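PDB 1ODK: purine nucleoside phosphorylase from Thermus thermophilus, which probably catalyses the reversible phosphorolysis of purine nucleosides, releasing the purine base and a pentose 1-phosphate, as a hexameric member of the phosphorylase superfamily. Local coordinates for residues B[119-133]-B[183-197]. Numbering follows the deposited sequence.
Sequences YLEGRPYAPVPDPEV and SALFLLGRMRGVRTG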
# COMPACT_ATOMS: atom_id res chain seq x y z
N TYR B 119 -3.52 -9.03 11.63
CA TYR B 119 -3.67 -10.49 11.58
C TYR B 119 -3.45 -11.01 10.16
O TYR B 119 -2.85 -12.07 9.96
CB TYR B 119 -5.08 -10.91 12.04
CG TYR B 119 -5.28 -11.02 13.53
CD1 TYR B 119 -6.13 -10.14 14.21
CD2 TYR B 119 -4.67 -12.04 14.26
CE1 TYR B 119 -6.38 -10.29 15.58
CE2 TYR B 119 -4.91 -12.20 15.63
CZ TYR B 119 -5.77 -11.33 16.28
OH TYR B 119 -6.04 -11.53 17.61
N LEU B 120 -3.95 -10.26 9.18
CA LEU B 120 -3.85 -10.63 7.77
C LEU B 120 -2.56 -10.18 7.10
O LEU B 120 -2.32 -10.49 5.93
CB LEU B 120 -5.03 -10.05 6.99
CG LEU B 120 -6.44 -10.58 7.29
CD1 LEU B 120 -7.46 -9.57 6.78
CD2 LEU B 120 -6.64 -11.95 6.62
N GLU B 121 -1.73 -9.46 7.84
CA GLU B 121 -0.47 -8.95 7.29
C GLU B 121 -0.75 -8.09 6.06
O GLU B 121 -0.02 -8.15 5.07
CB GLU B 121 0.46 -10.12 6.92
CG GLU B 121 0.77 -11.03 8.10
CD GLU B 121 1.88 -12.03 7.81
OE1 GLU B 121 1.78 -12.77 6.81
OE2 GLU B 121 2.85 -12.07 8.59
N GLY B 122 -1.82 -7.30 6.14
CA GLY B 122 -2.17 -6.40 5.05
C GLY B 122 -2.83 -7.01 3.82
O GLY B 122 -3.11 -6.29 2.85
N ARG B 123 -3.10 -8.31 3.84
CA ARG B 123 -3.74 -8.96 2.70
C ARG B 123 -5.24 -8.70 2.63
O ARG B 123 -5.89 -8.43 3.64
CB ARG B 123 -3.46 -10.46 2.74
CG ARG B 123 -1.99 -10.77 2.54
CD ARG B 123 -1.63 -12.22 2.81
NE ARG B 123 -0.21 -12.45 2.51
CZ ARG B 123 0.65 -13.02 3.34
NH1 ARG B 123 0.26 -13.43 4.54
NH2 ARG B 123 1.92 -13.18 2.97
N PRO B 124 -5.81 -8.76 1.41
CA PRO B 124 -7.25 -8.53 1.24
C PRO B 124 -8.05 -9.62 1.95
O PRO B 124 -7.53 -10.71 2.21
CB PRO B 124 -7.44 -8.60 -0.28
CG PRO B 124 -6.08 -8.24 -0.82
CD PRO B 124 -5.16 -8.98 0.11
N TYR B 125 -9.31 -9.33 2.27
CA TYR B 125 -10.15 -10.30 2.95
C TYR B 125 -11.61 -9.83 2.93
O TYR B 125 -11.89 -8.65 2.73
CB TYR B 125 -9.69 -10.46 4.41
CG TYR B 125 -10.33 -11.62 5.14
CD1 TYR B 125 -10.08 -12.93 4.75
CD2 TYR B 125 -11.17 -11.40 6.23
CE1 TYR B 125 -10.66 -14.01 5.43
CE2 TYR B 125 -11.75 -12.47 6.93
CZ TYR B 125 -11.49 -13.77 6.52
OH TYR B 125 -12.01 -14.84 7.23
N ALA B 126 -12.52 -10.77 3.14
CA ALA B 126 -13.95 -10.48 3.17
C ALA B 126 -14.50 -11.00 4.49
O ALA B 126 -14.95 -12.14 4.57
CB ALA B 126 -14.65 -11.15 1.99
N PRO B 127 -14.45 -10.18 5.55
CA PRO B 127 -14.96 -10.60 6.86
C PRO B 127 -16.45 -10.93 6.78
O PRO B 127 -17.25 -10.06 6.43
CB PRO B 127 -14.70 -9.39 7.75
CG PRO B 127 -13.51 -8.71 7.08
CD PRO B 127 -13.87 -8.83 5.62
N VAL B 128 -16.80 -12.17 7.10
CA VAL B 128 -18.20 -12.60 7.09
C VAL B 128 -18.51 -13.45 8.32
O VAL B 128 -17.63 -14.11 8.88
CB VAL B 128 -18.54 -13.43 5.82
CG1 VAL B 128 -18.51 -12.54 4.59
CG2 VAL B 128 -17.56 -14.59 5.66
N PRO B 129 -19.76 -13.42 8.77
CA PRO B 129 -20.16 -14.20 9.95
C PRO B 129 -20.22 -15.69 9.60
O PRO B 129 -20.04 -16.07 8.44
CB PRO B 129 -21.54 -13.64 10.28
CG PRO B 129 -22.09 -13.33 8.90
CD PRO B 129 -20.90 -12.66 8.24
N ASP B 130 -20.45 -16.53 10.60
CA ASP B 130 -20.59 -17.95 10.35
C ASP B 130 -21.90 -18.03 9.56
O ASP B 130 -22.87 -17.36 9.91
CB ASP B 130 -20.74 -18.72 11.66
CG ASP B 130 -21.18 -20.14 11.44
OD1 ASP B 130 -20.37 -20.94 10.93
OD2 ASP B 130 -22.35 -20.45 11.76
N PRO B 131 -21.96 -18.85 8.50
CA PRO B 131 -23.23 -18.88 7.77
C PRO B 131 -24.47 -19.28 8.56
O PRO B 131 -25.53 -18.66 8.41
CB PRO B 131 -22.94 -19.82 6.58
CG PRO B 131 -21.74 -20.62 7.02
CD PRO B 131 -20.92 -19.64 7.82
N GLU B 132 -24.35 -20.29 9.41
CA GLU B 132 -25.50 -20.74 10.21
C GLU B 132 -25.98 -19.66 11.18
O GLU B 132 -27.18 -19.42 11.30
CB GLU B 132 -25.15 -22.01 10.99
CG GLU B 132 -24.95 -23.26 10.13
CD GLU B 132 -26.21 -23.66 9.37
OE1 GLU B 132 -27.30 -23.18 9.72
OE2 GLU B 132 -26.10 -24.48 8.43
N VAL B 133 -25.05 -19.02 11.87
CA VAL B 133 -25.40 -17.96 12.81
C VAL B 133 -26.09 -16.83 12.06
O VAL B 133 -27.11 -16.31 12.51
CB VAL B 133 -24.14 -17.39 13.51
CG1 VAL B 133 -24.52 -16.20 14.39
CG2 VAL B 133 -23.49 -18.48 14.36
N SER B 183 -15.63 -6.70 11.88
CA SER B 183 -14.59 -7.29 11.05
C SER B 183 -13.66 -8.25 11.81
O SER B 183 -13.42 -9.37 11.35
CB SER B 183 -13.76 -6.18 10.39
OG SER B 183 -13.08 -5.42 11.37
N ALA B 184 -13.16 -7.83 12.96
CA ALA B 184 -12.25 -8.67 13.75
C ALA B 184 -12.93 -9.93 14.29
O ALA B 184 -12.34 -11.01 14.30
CB ALA B 184 -11.65 -7.86 14.92
N LEU B 185 -14.17 -9.78 14.74
CA LEU B 185 -14.91 -10.93 15.26
C LEU B 185 -15.07 -11.97 14.15
O LEU B 185 -14.81 -13.15 14.35
CB LEU B 185 -16.29 -10.48 15.74
CG LEU B 185 -17.27 -11.57 16.18
CD1 LEU B 185 -16.76 -12.28 17.43
CD2 LEU B 185 -18.63 -10.93 16.43
N PHE B 186 -15.49 -11.50 12.97
CA PHE B 186 -15.70 -12.39 11.83
C PHE B 186 -14.40 -13.10 11.45
O PHE B 186 -14.39 -14.31 11.24
CB PHE B 186 -16.25 -11.59 10.64
CG PHE B 186 -17.67 -11.11 10.82
CD1 PHE B 186 -18.22 -10.20 9.93
CD2 PHE B 186 -18.45 -11.57 11.88
CE1 PHE B 186 -19.54 -9.75 10.08
CE2 PHE B 186 -19.76 -11.13 12.05
CZ PHE B 186 -20.31 -10.22 11.15
N LEU B 187 -13.31 -12.34 11.35
CA LEU B 187 -12.01 -12.91 11.01
C LEU B 187 -11.61 -13.97 12.03
O LEU B 187 -11.23 -15.08 11.67
CB LEU B 187 -10.94 -11.81 10.96
CG LEU B 187 -9.51 -12.30 10.74
CD1 LEU B 187 -9.42 -12.99 9.39
CD2 LEU B 187 -8.53 -11.13 10.82
N LEU B 188 -11.68 -13.61 13.31
CA LEU B 188 -11.30 -14.55 14.36
C LEU B 188 -12.20 -15.78 14.38
O LEU B 188 -11.76 -16.86 14.76
CB LEU B 188 -11.31 -13.85 15.72
CG LEU B 188 -10.14 -12.88 15.89
CD1 LEU B 188 -10.27 -12.11 17.20
CD2 LEU B 188 -8.82 -13.65 15.86
N GLY B 189 -13.46 -15.61 13.98
CA GLY B 189 -14.36 -16.75 13.94
C GLY B 189 -13.80 -17.81 13.00
O GLY B 189 -13.78 -19.00 13.32
N ARG B 190 -13.35 -17.38 11.83
CA ARG B 190 -12.78 -18.31 10.86
C ARG B 190 -11.41 -18.83 11.31
O ARG B 190 -11.14 -20.03 11.23
CB ARG B 190 -12.68 -17.66 9.48
CG ARG B 190 -14.02 -17.44 8.78
CD ARG B 190 -14.80 -18.75 8.66
NE ARG B 190 -15.65 -18.81 7.48
CZ ARG B 190 -16.81 -18.18 7.35
NH1 ARG B 190 -17.28 -17.42 8.33
NH2 ARG B 190 -17.51 -18.30 6.22
N MET B 191 -10.55 -17.94 11.79
CA MET B 191 -9.22 -18.33 12.23
C MET B 191 -9.22 -19.32 13.39
O MET B 191 -8.42 -20.27 13.43
CB MET B 191 -8.40 -17.11 12.66
CG MET B 191 -8.01 -16.15 11.54
SD MET B 191 -7.15 -14.70 12.21
CE MET B 191 -5.59 -15.42 12.72
N ARG B 192 -10.12 -19.11 14.34
CA ARG B 192 -10.20 -19.95 15.52
C ARG B 192 -11.22 -21.07 15.43
O ARG B 192 -11.37 -21.86 16.37
CB ARG B 192 -10.48 -19.09 16.75
CG ARG B 192 -9.51 -17.92 16.93
CD ARG B 192 -8.05 -18.38 16.91
NE ARG B 192 -7.14 -17.24 17.02
CZ ARG B 192 -5.95 -17.16 16.42
NH1 ARG B 192 -5.21 -16.07 16.58
NH2 ARG B 192 -5.51 -18.15 15.66
N GLY B 193 -11.92 -21.15 14.31
CA GLY B 193 -12.91 -22.19 14.12
C GLY B 193 -14.13 -22.13 15.01
O GLY B 193 -14.60 -23.16 15.50
N VAL B 194 -14.66 -20.93 15.24
CA VAL B 194 -15.86 -20.78 16.05
C VAL B 194 -16.91 -20.05 15.22
O VAL B 194 -16.59 -19.46 14.20
CB VAL B 194 -15.58 -20.01 17.38
CG1 VAL B 194 -14.75 -20.88 18.32
CG2 VAL B 194 -14.86 -18.70 17.11
N ARG B 195 -18.16 -20.11 15.66
CA ARG B 195 -19.25 -19.48 14.93
C ARG B 195 -19.58 -18.10 15.47
O ARG B 195 -19.89 -17.94 16.65
CB ARG B 195 -20.49 -20.37 15.01
CG ARG B 195 -20.25 -21.76 14.44
CD ARG B 195 -21.50 -22.63 14.51
NE ARG B 195 -21.35 -23.82 13.69
CZ ARG B 195 -22.31 -24.71 13.49
NH1 ARG B 195 -23.51 -24.55 14.05
NH2 ARG B 195 -22.09 -25.77 12.71
N THR B 196 -19.51 -17.10 14.59
CA THR B 196 -19.79 -15.72 14.97
C THR B 196 -20.90 -15.08 14.16
O THR B 196 -21.33 -15.60 13.14
CB THR B 196 -18.52 -14.84 14.83
OG1 THR B 196 -18.14 -14.77 13.45
CG2 THR B 196 -17.36 -15.44 15.62
N GLY B 197 -21.36 -13.94 14.65
CA GLY B 197 -22.41 -13.21 13.98
C GLY B 197 -22.52 -11.84 14.61
O GLY B 197 -21.93 -11.58 15.66
O HOH W 1 -14.66 -13.95 7.87
O HOH W 2 -16.52 -15.76 10.66
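The end of helix 114-120 and the connection to helix 131-144 run along one side of helix 182-192 in this phosphorylase-superfamily fold, and Tyr-119, from the end of helix 114-120, is a knob among Leu-187, Leu-188, Met-191 and Arg-192. Leu-188 CD2 lies over one face of its ring, 4.2 Å from the centroid, in a CH-pi contact; Met-191 SD makes an oblique Met-aromatic contact. Both Tyr-119 OH and Arg-192 NH1 are engaged by Glu-75 of helix 67-79. Leu-187 divides its branches: CD2 packs on Tyr-119 CB, while CD1 sits over the face of Tyr-125, 3.4 Å from its CE2. The Phe-186 ring lies under the backbone of Val-128 and Pro-129, the proline CD 3.9 Å from the ring centroid and 19° off its normal. With CG anti to its own carbonyl carbon (chi1 -70°), the ring is directed under that prolyl peptide, and an alanine here would probably leave a gap beneath Pro-129 and let this part of the connection shift. One water accepts from Val-128 N and donates to Tyr-125 OH, which is also hydrogen-bonded to Tyr-173 O of a second subunit; another donates to Val-128 O and Phe-186 O and accepts from Arg-190 NH1. Arg-190, bent at chi2 and chi3, also sends NH1 to Pro-129 O (3.1 Å, nearly straight at 167°), arriving from above the carbonyl plane. Gln-107 of the second subunit bonds both Arg-190 NH2 and Pro-129 O. Where strand 195-205 begins, Asp-130 N donates to Thr-196 O at 2.8 Å. Asp-130 is also the N-cap of helix 131-144, its OD2 accepting from Val-133 N, while the aliphatic part of Arg-195 runs along its carboxylate, CG 3.5 Å from Asp-130 CG. Val-133 CG1 rests 3.7 Å from Gly-197 CA, where a side chain would clash.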